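Side-chain contacts in type III restriction-modification enzyme EcoP15I Mod subunit (Escherichia coli, PDB 4ZCF), which methylates the adenine N6 on one strand of its 5'-CAGCAG-3' recognition site as a homodimer, and joins the Res subunit for DNA restriction: residues 67-72 with 133-138; 173-178 with 208-213; 180-185 with 212-217. All coordinates share one frame; numbering follows the deposited sequence.

Contact 1: 67-72 with 133-138; sequences RLLANL and FVYNDD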
loop_
_atom_site.group_PDB
_atom_site.type_symbol
_atom_site.label_atom_id
_atom_site.label_comp_id
_atom_site.label_asym_id
_atom_site.label_seq_id
_atom_site.Cartn_x
_atom_site.Cartn_y
_atom_site.Cartn_z
ATOM N N ARG A 67 -5.866 -15.186 -9.933
ATOM C CA ARG A 67 -7.083 -14.358 -9.840
ATOM C C ARG A 67 -8.355 -15.220 -9.564
ATOM O O ARG A 67 -9.214 -14.830 -8.769
ATOM C CB ARG A 67 -7.254 -13.482 -11.096
ATOM C CG ARG A 67 -6.368 -12.232 -11.083
ATOM C CD ARG A 67 -6.706 -11.232 -12.182
ATOM N NE ARG A 67 -6.049 -11.548 -13.455
ATOM C CZ ARG A 67 -6.650 -12.111 -14.504
ATOM N NH1 ARG A 67 -7.943 -12.421 -14.453
ATOM N NH2 ARG A 67 -5.966 -12.362 -15.612
ATOM N N LEU A 68 -8.431 -16.403 -10.197
ATOM C CA LEU A 68 -9.494 -17.396 -10.053
ATOM C C LEU A 68 -9.493 -17.956 -8.622
ATOM O O LEU A 68 -10.516 -17.880 -7.932
ATOM C CB LEU A 68 -9.268 -18.528 -11.077
ATOM C CG LEU A 68 -10.249 -19.699 -11.041
ATOM C CD1 LEU A 68 -11.712 -19.231 -11.235
ATOM C CD2 LEU A 68 -9.870 -20.717 -12.054
ATOM N N LEU A 69 -8.321 -18.479 -8.184
ATOM C CA LEU A 69 -8.041 -19.013 -6.846
ATOM C C LEU A 69 -8.543 -18.131 -5.719
ATOM O O LEU A 69 -8.923 -18.670 -4.686
ATOM C CB LEU A 69 -6.527 -19.211 -6.679
ATOM C CG LEU A 69 -5.970 -20.644 -6.624
ATOM C CD1 LEU A 69 -6.601 -21.555 -7.690
ATOM C CD2 LEU A 69 -4.447 -20.631 -6.742
ATOM N N ALA A 70 -8.523 -16.793 -5.895
ATOM C CA ALA A 70 -8.948 -15.827 -4.889
ATOM C C ALA A 70 -10.456 -15.606 -4.868
ATOM O O ALA A 70 -11.015 -15.190 -3.842
ATOM C CB ALA A 70 -8.230 -14.511 -5.107
ATOM N N ASN A 71 -11.116 -15.867 -6.002
ATOM C CA ASN A 71 -12.566 -15.675 -6.152
ATOM C C ASN A 71 -13.350 -16.968 -5.969
ATOM O O ASN A 71 -14.549 -16.897 -5.714
ATOM C CB ASN A 71 -12.907 -14.947 -7.462
ATOM C CG ASN A 71 -12.389 -13.528 -7.507
ATOM O OD1 ASN A 71 -12.884 -12.639 -6.821
ATOM N ND2 ASN A 71 -11.349 -13.285 -8.283
ATOM N N LEU A 72 -12.659 -18.140 -6.057
ATOM C CA LEU A 72 -13.186 -19.485 -5.817
ATOM C C LEU A 72 -13.723 -19.515 -4.376
ATOM O O LEU A 72 -13.070 -18.958 -3.492
ATOM C CB LEU A 72 -12.069 -20.541 -5.981
ATOM C CG LEU A 72 -11.904 -21.160 -7.364
ATOM C CD1 LEU A 72 -10.688 -22.058 -7.430
ATOM C CD2 LEU A 72 -13.122 -21.936 -7.769
ATOM N N PHE A 133 10.885 -25.222 -1.945
ATOM C CA PHE A 133 9.665 -24.602 -2.455
ATOM C C PHE A 133 9.367 -25.185 -3.832
ATOM O O PHE A 133 10.223 -25.191 -4.722
ATOM C CB PHE A 133 9.733 -23.051 -2.545
ATOM C CG PHE A 133 8.564 -22.449 -3.316
ATOM C CD1 PHE A 133 7.323 -22.273 -2.708
ATOM C CD2 PHE A 133 8.676 -22.166 -4.680
ATOM C CE1 PHE A 133 6.223 -21.789 -3.443
ATOM C CE2 PHE A 133 7.573 -21.700 -5.410
ATOM C CZ PHE A 133 6.352 -21.528 -4.788
ATOM N N VAL A 134 8.122 -25.614 -3.996
ATOM C CA VAL A 134 7.552 -26.175 -5.213
ATOM C C VAL A 134 6.095 -25.749 -5.202
ATOM O O VAL A 134 5.473 -25.784 -4.139
ATOM C CB VAL A 134 7.739 -27.741 -5.337
ATOM C CG1 VAL A 134 7.344 -28.490 -4.060
ATOM C CG2 VAL A 134 6.993 -28.314 -6.534
ATOM N N TYR A 135 5.557 -25.307 -6.349
ATOM C CA TYR A 135 4.137 -24.997 -6.398
ATOM C C TYR A 135 3.373 -26.329 -6.533
ATOM O O TYR A 135 3.735 -27.180 -7.368
ATOM C CB TYR A 135 3.748 -24.078 -7.573
ATOM C CG TYR A 135 2.297 -23.667 -7.464
ATOM C CD1 TYR A 135 1.279 -24.489 -7.950
ATOM C CD2 TYR A 135 1.929 -22.538 -6.739
ATOM C CE1 TYR A 135 -0.063 -24.191 -7.720
ATOM C CE2 TYR A 135 0.591 -22.218 -6.526
ATOM C CZ TYR A 135 -0.399 -23.039 -7.027
ATOM O OH TYR A 135 -1.702 -22.704 -6.795
ATOM N N ASN A 136 2.314 -26.482 -5.713
ATOM C CA ASN A 136 1.388 -27.619 -5.694
ATOM C C ASN A 136 0.129 -27.206 -4.931
ATOM O O ASN A 136 0.216 -26.517 -3.914
ATOM C CB ASN A 136 2.023 -28.908 -5.060
ATOM C CG ASN A 136 2.815 -29.815 -6.018
ATOM O OD1 ASN A 136 2.490 -29.995 -7.210
ATOM N ND2 ASN A 136 3.868 -30.439 -5.502
ATOM N N ASP A 137 -1.034 -27.611 -5.434
ATOM C CA ASP A 137 -2.311 -27.361 -4.784
ATOM C C ASP A 137 -3.246 -28.582 -4.933
ATOM O O ASP A 137 -2.880 -29.573 -5.582
ATOM C CB ASP A 137 -2.951 -26.045 -5.272
ATOM C CG ASP A 137 -3.365 -25.990 -6.731
ATOM O OD1 ASP A 137 -3.934 -26.988 -7.230
ATOM O OD2 ASP A 137 -3.221 -24.915 -7.344
ATOM N N ASP A 138 -4.439 -28.503 -4.322
ATOM C CA ASP A 138 -5.460 -29.554 -4.338
ATOM C C ASP A 138 -6.102 -29.710 -5.738
ATOM O O ASP A 138 -5.827 -30.704 -6.418
ATOM C CB ASP A 138 -6.513 -29.274 -3.248
ATOM C CG ASP A 138 -7.189 -27.917 -3.398
ATOM O OD1 ASP A 138 -6.501 -26.879 -3.188
ATOM O OD2 ASP A 138 -8.374 -27.887 -3.827
#
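Leu69 and Tyr135 reach for each other from opposite directions, and the contact is essentially the meeting of methyl CD2 of Leu69 with hydroxyl OH of Tyr135 at 3.4 Å. Only a small surface is buried here; the phenol is held by its own loop. The Tyr135 hydroxyl donates to OD2 of Asp137 over 2.7 Å; the acceptor lies in the plane of the ring, at its edge, and accepts the bond with its anti lone pair, away from OD1. The same Leu69 methyl skirts that carboxylate, with CD2 4.5 Å from Asp137 OD2. Placing CG opposite the backbone N (chi1 -173°) sends the Tyr135 ring out from the loop toward the helix, where Ala173 and Phe177 of helix 171-188 pack against it. Further out, OD2 of Asp137 is also hydrogen-bonded to Tyr65, one turn before Leu69, so the carboxylate links loop to helix 63-71. Lys107 is hydrogen-bonded to the carbonyl oxygens of Leu69 and Leu72. The loop 133-138 follows the Asp-Pro-Pro-Tyr sequence at 123-126, predicted to bind S-adenosylmethionine, and the arrangement is that of a loop downstream of this N6-adenine methyltransferase motif, packed against a helix N-terminal to it.

Contact 2: 173-178 with 208-213; sequences AWLTFI and KLVCDE. With MN (manganese (II) ion), chain G.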
loop_
_atom_site.group_PDB
_atom_site.type_symbol
_atom_site.label_atom_id
_atom_site.label_comp_id
_atom_site.label_asym_id
_atom_site.label_seq_id
_atom_site.Cartn_x
_atom_site.Cartn_y
_atom_site.Cartn_z
ATOM N N ALA A 173 5.566 -19.419 -10.667
ATOM C CA ALA A 173 4.967 -20.403 -9.748
ATOM C C ALA A 173 4.840 -19.767 -8.360
ATOM O O ALA A 173 3.748 -19.799 -7.755
ATOM C CB ALA A 173 5.820 -21.657 -9.683
ATOM N N TRP A 174 5.934 -19.088 -7.907
ATOM C CA TRP A 174 5.959 -18.349 -6.635
ATOM C C TRP A 174 4.902 -17.240 -6.582
ATOM O O TRP A 174 4.197 -17.144 -5.587
ATOM C CB TRP A 174 7.359 -17.821 -6.324
ATOM C CG TRP A 174 7.513 -17.366 -4.899
ATOM C CD1 TRP A 174 7.887 -18.132 -3.831
ATOM C CD2 TRP A 174 7.295 -16.033 -4.386
ATOM N NE1 TRP A 174 7.936 -17.360 -2.687
ATOM C CE2 TRP A 174 7.561 -16.070 -2.996
ATOM C CE3 TRP A 174 6.913 -14.809 -4.971
ATOM C CZ2 TRP A 174 7.457 -14.928 -2.181
ATOM C CZ3 TRP A 174 6.789 -13.681 -4.163
ATOM C CH2 TRP A 174 7.081 -13.739 -2.794
ATOM N N LEU A 175 4.744 -16.451 -7.665
ATOM C CA LEU A 175 3.731 -15.380 -7.746
ATOM C C LEU A 175 2.299 -15.926 -7.778
ATOM O O LEU A 175 1.390 -15.299 -7.229
ATOM C CB LEU A 175 3.992 -14.454 -8.936
ATOM C CG LEU A 175 5.281 -13.590 -8.900
ATOM C CD1 LEU A 175 5.600 -13.053 -10.280
ATOM C CD2 LEU A 175 5.163 -12.409 -7.945
ATOM N N THR A 176 2.105 -17.131 -8.365
ATOM C CA THR A 176 0.808 -17.816 -8.428
ATOM C C THR A 176 0.426 -18.230 -7.000
ATOM O O THR A 176 -0.751 -18.179 -6.638
ATOM C CB THR A 176 0.864 -19.020 -9.415
ATOM O OG1 THR A 176 1.444 -18.604 -10.654
ATOM C CG2 THR A 176 -0.513 -19.647 -9.678
ATOM N N PHE A 177 1.423 -18.634 -6.198
ATOM C CA PHE A 177 1.236 -19.034 -4.806
ATOM C C PHE A 177 0.863 -17.865 -3.877
ATOM O O PHE A 177 -0.162 -17.978 -3.201
ATOM C CB PHE A 177 2.434 -19.858 -4.292
ATOM C CG PHE A 177 2.455 -20.112 -2.794
ATOM C CD1 PHE A 177 1.467 -20.878 -2.186
ATOM C CD2 PHE A 177 3.471 -19.594 -2.000
ATOM C CE1 PHE A 177 1.478 -21.095 -0.811
ATOM C CE2 PHE A 177 3.470 -19.796 -0.627
ATOM C CZ PHE A 177 2.476 -20.547 -0.042
ATOM N N ILE A 178 1.647 -16.744 -3.848
ATOM C CA ILE A 178 1.323 -15.616 -2.937
ATOM C C ILE A 178 0.151 -14.735 -3.305
ATOM O O ILE A 178 -0.539 -14.292 -2.392
ATOM C CB ILE A 178 2.527 -14.771 -2.407
ATOM C CG1 ILE A 178 3.447 -14.316 -3.535
ATOM C CG2 ILE A 178 3.314 -15.491 -1.292
ATOM C CD1 ILE A 178 3.033 -13.070 -4.253
ATOM N N LYS A 208 7.620 -7.070 -4.408
ATOM C CA LYS A 208 7.456 -5.630 -4.314
ATOM C C LYS A 208 6.595 -5.145 -5.459
ATOM O O LYS A 208 5.708 -4.316 -5.230
ATOM C CB LYS A 208 8.826 -4.916 -4.317
ATOM C CG LYS A 208 9.348 -4.555 -2.937
ATOM C CD LYS A 208 8.567 -3.394 -2.262
ATOM C CE LYS A 208 8.976 -2.012 -2.714
ATOM N NZ LYS A 208 8.318 -1.630 -3.994
ATOM N N LEU A 209 6.821 -5.705 -6.675
ATOM C CA LEU A 209 6.011 -5.395 -7.859
ATOM C C LEU A 209 4.576 -5.933 -7.780
ATOM O O LEU A 209 3.653 -5.208 -8.170
ATOM C CB LEU A 209 6.719 -5.745 -9.190
ATOM C CG LEU A 209 7.977 -4.879 -9.540
ATOM C CD1 LEU A 209 8.429 -5.129 -10.942
ATOM C CD2 LEU A 209 7.710 -3.391 -9.387
ATOM N N VAL A 210 4.365 -7.141 -7.193
ATOM C CA VAL A 210 3.005 -7.690 -6.983
ATOM C C VAL A 210 2.253 -6.943 -5.879
ATOM O O VAL A 210 1.030 -6.845 -5.939
ATOM C CB VAL A 210 2.949 -9.234 -6.856
ATOM C CG1 VAL A 210 3.233 -9.703 -5.446
ATOM C CG2 VAL A 210 1.615 -9.779 -7.334
ATOM N N CYS A 211 2.983 -6.381 -4.893
ATOM C CA CYS A 211 2.397 -5.593 -3.805
ATOM C C CYS A 211 1.937 -4.263 -4.316
ATOM O O CYS A 211 0.954 -3.706 -3.817
ATOM C CB CYS A 211 3.381 -5.428 -2.659
ATOM S SG CYS A 211 3.448 -6.839 -1.546
ATOM N N ASP A 212 2.665 -3.743 -5.314
ATOM C CA ASP A 212 2.317 -2.530 -6.041
ATOM C C ASP A 212 0.977 -2.768 -6.721
ATOM O O ASP A 212 0.065 -1.983 -6.523
ATOM C CB ASP A 212 3.418 -2.153 -7.041
ATOM C CG ASP A 212 4.678 -1.534 -6.426
ATOM O OD1 ASP A 212 4.621 -1.102 -5.255
ATOM O OD2 ASP A 212 5.715 -1.436 -7.145
ATOM N N GLU A 213 0.808 -3.928 -7.373
ATOM C CA GLU A 213 -0.440 -4.331 -8.027
ATOM C C GLU A 213 -1.615 -4.418 -7.058
ATOM O O GLU A 213 -2.611 -3.713 -7.258
ATOM C CB GLU A 213 -0.245 -5.695 -8.735
ATOM C CG GLU A 213 -0.456 -5.669 -10.237
ATOM C CD GLU A 213 -1.914 -5.688 -10.627
ATOM O OE1 GLU A 213 -2.627 -6.635 -10.216
ATOM O OE2 GLU A 213 -2.352 -4.738 -11.316
HETATM MN MN MN G . -3.366 -4.157 -13.370
#
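Val210 faces both Leu175 and Ile178, residues one helical turn apart, and all three side chains are buried. Its CG1 touches CD1 of Ile178 at 3.6 Å, the two side chains meeting at a slant, whereas Leu175 and Val210 run past each other in opposite senses, with Leu175 CD2 4.0 Å from Val210 CB. With chi1 at 84°, CG1 stands between the valine's own backbone N and carbonyl carbon and faces Ile178 CD1. Ile178 is flanked within its own helix: its CG1 lies 3.5 Å above one face of the Trp174 ring, displaced toward the rim, and the indole NE1 is bound by the carbonyl of Pro125. Trp60 of strand 57-60 touches both Leu175 and Val210. The apolar core thus joins two helices of the Rossmann-like methyltransferase domain: helix 171-188 belongs to the beta-alpha-beta crossover between parallel strands 117-122 and 193-199, and helix 204-215 follows the second of these strands. Looser are the contacts of the partly exposed Asp212 and Glu213. Asp212 OD1 lies 3.9 Å from Lys208 NZ, only a long ion pair, and Asp212 has a firmer partner in the hydroxyl of Tyr247. Glu213, bent at chi2 (-79°), binds the manganese ion through one oxygen, OE2 at 2.4 Å from the metal, while its OE1 stays 4.1 Å from it. His168 of the Res subunit packs on this glutamate, and Gln206 of the second Mod subunit packs on Leu209.

Contact 3: 180-185 with 212-217; sequences PRLYIA and DEIFGE. With MN (manganese (II) ion), chain G.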
loop_
_atom_site.group_PDB
_atom_site.type_symbol
_atom_site.label_atom_id
_atom_site.label_comp_id
_atom_site.label_asym_id
_atom_site.label_seq_id
_atom_site.Cartn_x
_atom_site.Cartn_y
_atom_site.Cartn_z
ATOM N N PRO A 180 -3.136 -14.857 -4.386
ATOM C CA PRO A 180 -4.474 -14.930 -3.787
ATOM C C PRO A 180 -4.474 -14.738 -2.277
ATOM O O PRO A 180 -5.461 -14.256 -1.712
ATOM C CB PRO A 180 -4.966 -16.300 -4.218
ATOM C CG PRO A 180 -3.730 -17.110 -4.389
ATOM C CD PRO A 180 -2.767 -16.158 -4.996
ATOM N N ARG A 181 -3.367 -15.112 -1.630
ATOM C CA ARG A 181 -3.166 -14.969 -0.188
ATOM C C ARG A 181 -3.079 -13.481 0.234
ATOM O O ARG A 181 -3.849 -13.037 1.099
ATOM C CB ARG A 181 -1.958 -15.801 0.242
ATOM C CG ARG A 181 -2.280 -17.298 0.188
ATOM C CD ARG A 181 -1.078 -18.171 -0.026
ATOM N NE ARG A 181 -1.431 -19.590 0.065
ATOM C CZ ARG A 181 -1.931 -20.310 -0.936
ATOM N NH1 ARG A 181 -2.122 -19.759 -2.136
ATOM N NH2 ARG A 181 -2.262 -21.579 -0.744
ATOM N N LEU A 182 -2.245 -12.695 -0.487
ATOM C CA LEU A 182 -2.078 -11.250 -0.305
ATOM C C LEU A 182 -3.341 -10.517 -0.700
ATOM O O LEU A 182 -3.688 -9.519 -0.065
ATOM C CB LEU A 182 -0.920 -10.754 -1.175
ATOM C CG LEU A 182 0.514 -11.201 -0.804
ATOM C CD1 LEU A 182 1.500 -10.480 -1.657
ATOM C CD2 LEU A 182 0.843 -10.948 0.697
ATOM N N TYR A 183 -4.047 -11.016 -1.749
ATOM C CA TYR A 183 -5.299 -10.448 -2.215
ATOM C C TYR A 183 -6.373 -10.525 -1.139
ATOM O O TYR A 183 -6.978 -9.500 -0.829
ATOM C CB TYR A 183 -5.747 -11.102 -3.544
ATOM C CG TYR A 183 -6.978 -10.455 -4.146
ATOM C CD1 TYR A 183 -6.869 -9.349 -4.989
ATOM C CD2 TYR A 183 -8.257 -10.899 -3.814
ATOM C CE1 TYR A 183 -8.005 -8.725 -5.519
ATOM C CE2 TYR A 183 -9.395 -10.273 -4.319
ATOM C CZ TYR A 183 -9.265 -9.208 -5.200
ATOM O OH TYR A 183 -10.390 -8.605 -5.708
ATOM N N ILE A 184 -6.607 -11.716 -0.560
ATOM C CA ILE A 184 -7.601 -11.914 0.520
ATOM C C ILE A 184 -7.201 -11.209 1.794
ATOM O O ILE A 184 -8.063 -10.636 2.438
ATOM C CB ILE A 184 -7.985 -13.420 0.788
ATOM C CG1 ILE A 184 -8.489 -14.146 -0.507
ATOM C CG2 ILE A 184 -9.000 -13.558 1.954
ATOM C CD1 ILE A 184 -9.858 -13.622 -1.114
ATOM N N ALA A 185 -5.905 -11.276 2.175
ATOM C CA ALA A 185 -5.383 -10.628 3.377
ATOM C C ALA A 185 -5.677 -9.145 3.359
ATOM O O ALA A 185 -6.102 -8.635 4.395
ATOM C CB ALA A 185 -3.887 -10.869 3.522
ATOM N N ASP A 212 2.665 -3.743 -5.314
ATOM C CA ASP A 212 2.317 -2.530 -6.041
ATOM C C ASP A 212 0.977 -2.768 -6.721
ATOM O O ASP A 212 0.065 -1.983 -6.523
ATOM C CB ASP A 212 3.418 -2.153 -7.041
ATOM C CG ASP A 212 4.678 -1.534 -6.426
ATOM O OD1 ASP A 212 4.621 -1.102 -5.255
ATOM O OD2 ASP A 212 5.715 -1.436 -7.145
ATOM N N GLU A 213 0.808 -3.928 -7.373
ATOM C CA GLU A 213 -0.440 -4.331 -8.027
ATOM C C GLU A 213 -1.615 -4.418 -7.058
ATOM O O GLU A 213 -2.611 -3.713 -7.258
ATOM C CB GLU A 213 -0.245 -5.695 -8.735
ATOM C CG GLU A 213 -0.456 -5.669 -10.237
ATOM C CD GLU A 213 -1.914 -5.688 -10.627
ATOM O OE1 GLU A 213 -2.627 -6.635 -10.216
ATOM O OE2 GLU A 213 -2.352 -4.738 -11.316
ATOM N N ILE A 214 -1.495 -5.281 -6.005
ATOM C CA ILE A 214 -2.524 -5.540 -4.987
ATOM C C ILE A 214 -2.808 -4.331 -4.078
ATOM O O ILE A 214 -3.972 -4.106 -3.742
ATOM C CB ILE A 214 -2.219 -6.893 -4.197
ATOM C CG1 ILE A 214 -2.249 -8.118 -5.123
ATOM C CG2 ILE A 214 -3.093 -7.137 -2.937
ATOM C CD1 ILE A 214 -1.161 -9.095 -4.848
ATOM N N PHE A 215 -1.768 -3.567 -3.646
ATOM C CA PHE A 215 -2.015 -2.452 -2.711
ATOM C C PHE A 215 -1.933 -1.059 -3.268
ATOM O O PHE A 215 -2.382 -0.124 -2.613
ATOM C CB PHE A 215 -1.071 -2.531 -1.515
ATOM C CG PHE A 215 -1.205 -3.768 -0.668
ATOM C CD1 PHE A 215 -2.058 -3.788 0.429
ATOM C CD2 PHE A 215 -0.413 -4.885 -0.914
ATOM C CE1 PHE A 215 -2.170 -4.925 1.223
ATOM C CE2 PHE A 215 -0.504 -6.015 -0.105
ATOM C CZ PHE A 215 -1.397 -6.042 0.941
ATOM N N GLY A 216 -1.287 -0.897 -4.412
ATOM C CA GLY A 216 -1.023 0.425 -4.957
ATOM C C GLY A 216 0.295 0.933 -4.413
ATOM O O GLY A 216 0.531 0.895 -3.195
ATOM N N GLU A 217 1.161 1.397 -5.328
ATOM C CA GLU A 217 2.498 1.952 -5.073
ATOM C C GLU A 217 2.482 3.125 -4.082
ATOM O O GLU A 217 3.464 3.328 -3.364
ATOM C CB GLU A 217 3.115 2.420 -6.392
ATOM C CG GLU A 217 4.626 2.547 -6.333
ATOM C CD GLU A 217 5.247 3.213 -7.543
ATOM O OE1 GLU A 217 6.067 4.138 -7.344
ATOM O OE2 GLU A 217 4.908 2.820 -8.683
HETATM MN MN MN G . -3.366 -4.157 -13.370
#
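Ile214 points its two branches at different parts of segment 180-185 of helix 171-188. The CG2 methyl, set opposite the backbone N of the isoleucine, presses on the main chain, 3.8 Å from Leu182 O and 4.0 Å from Tyr183 CA. The longer branch puts its terminal atom, Ile214 CD1, 4.0 Å from Leu182 CB. The methyl rests on backbone atoms where the helices are close, the CA atoms of Tyr183 and Ile214 being 6.3 Å apart. The same CG2 also lies 3.9 Å above one face of the Phe215 ring, toward its rim, and that ring extends back to the opposing helix, with Phe215 CZ 4.3 Å from Leu182 O. Leu182 and Phe215 both rest on strand 193-199, meeting at Ile195, so the contact fills the angle between two neighbouring helices and a central strand of the Rossmann-like sheet. Across helix 171-188, Ile184 packs against helix 102-113, and Arg181 forms a salt bridge with Asp101. Directly after Phe215 the chain leaves the helix at Gly216, with positive phi (89°). Beyond this turn Glu217 is hydrogen-bonded to His171 of the second Mod subunit.

Followed from the N terminus, the chain first closes a loop at contact 1, where helix 63-71 meets the segment leading to helix 143-150 after strands 76-80, 96-99 and 117-122 have been laid down. Contacts 2 and 3 come later, in series with it. Their spans overlap without nesting, since both run between helices 171-188 and 204-215 around strand 193-199 and share Asp212 and Glu213; Leu182 CD1 touches both Cys211 SG (4.1 Å) and Val210 CG1 (4.2 Å). Helix 171-188 connects all three: Phe133 packs on its Trp174 and Phe177, and Ala70 on Pro180 and Tyr183, tying helix 63-71 to the methyltransferase core.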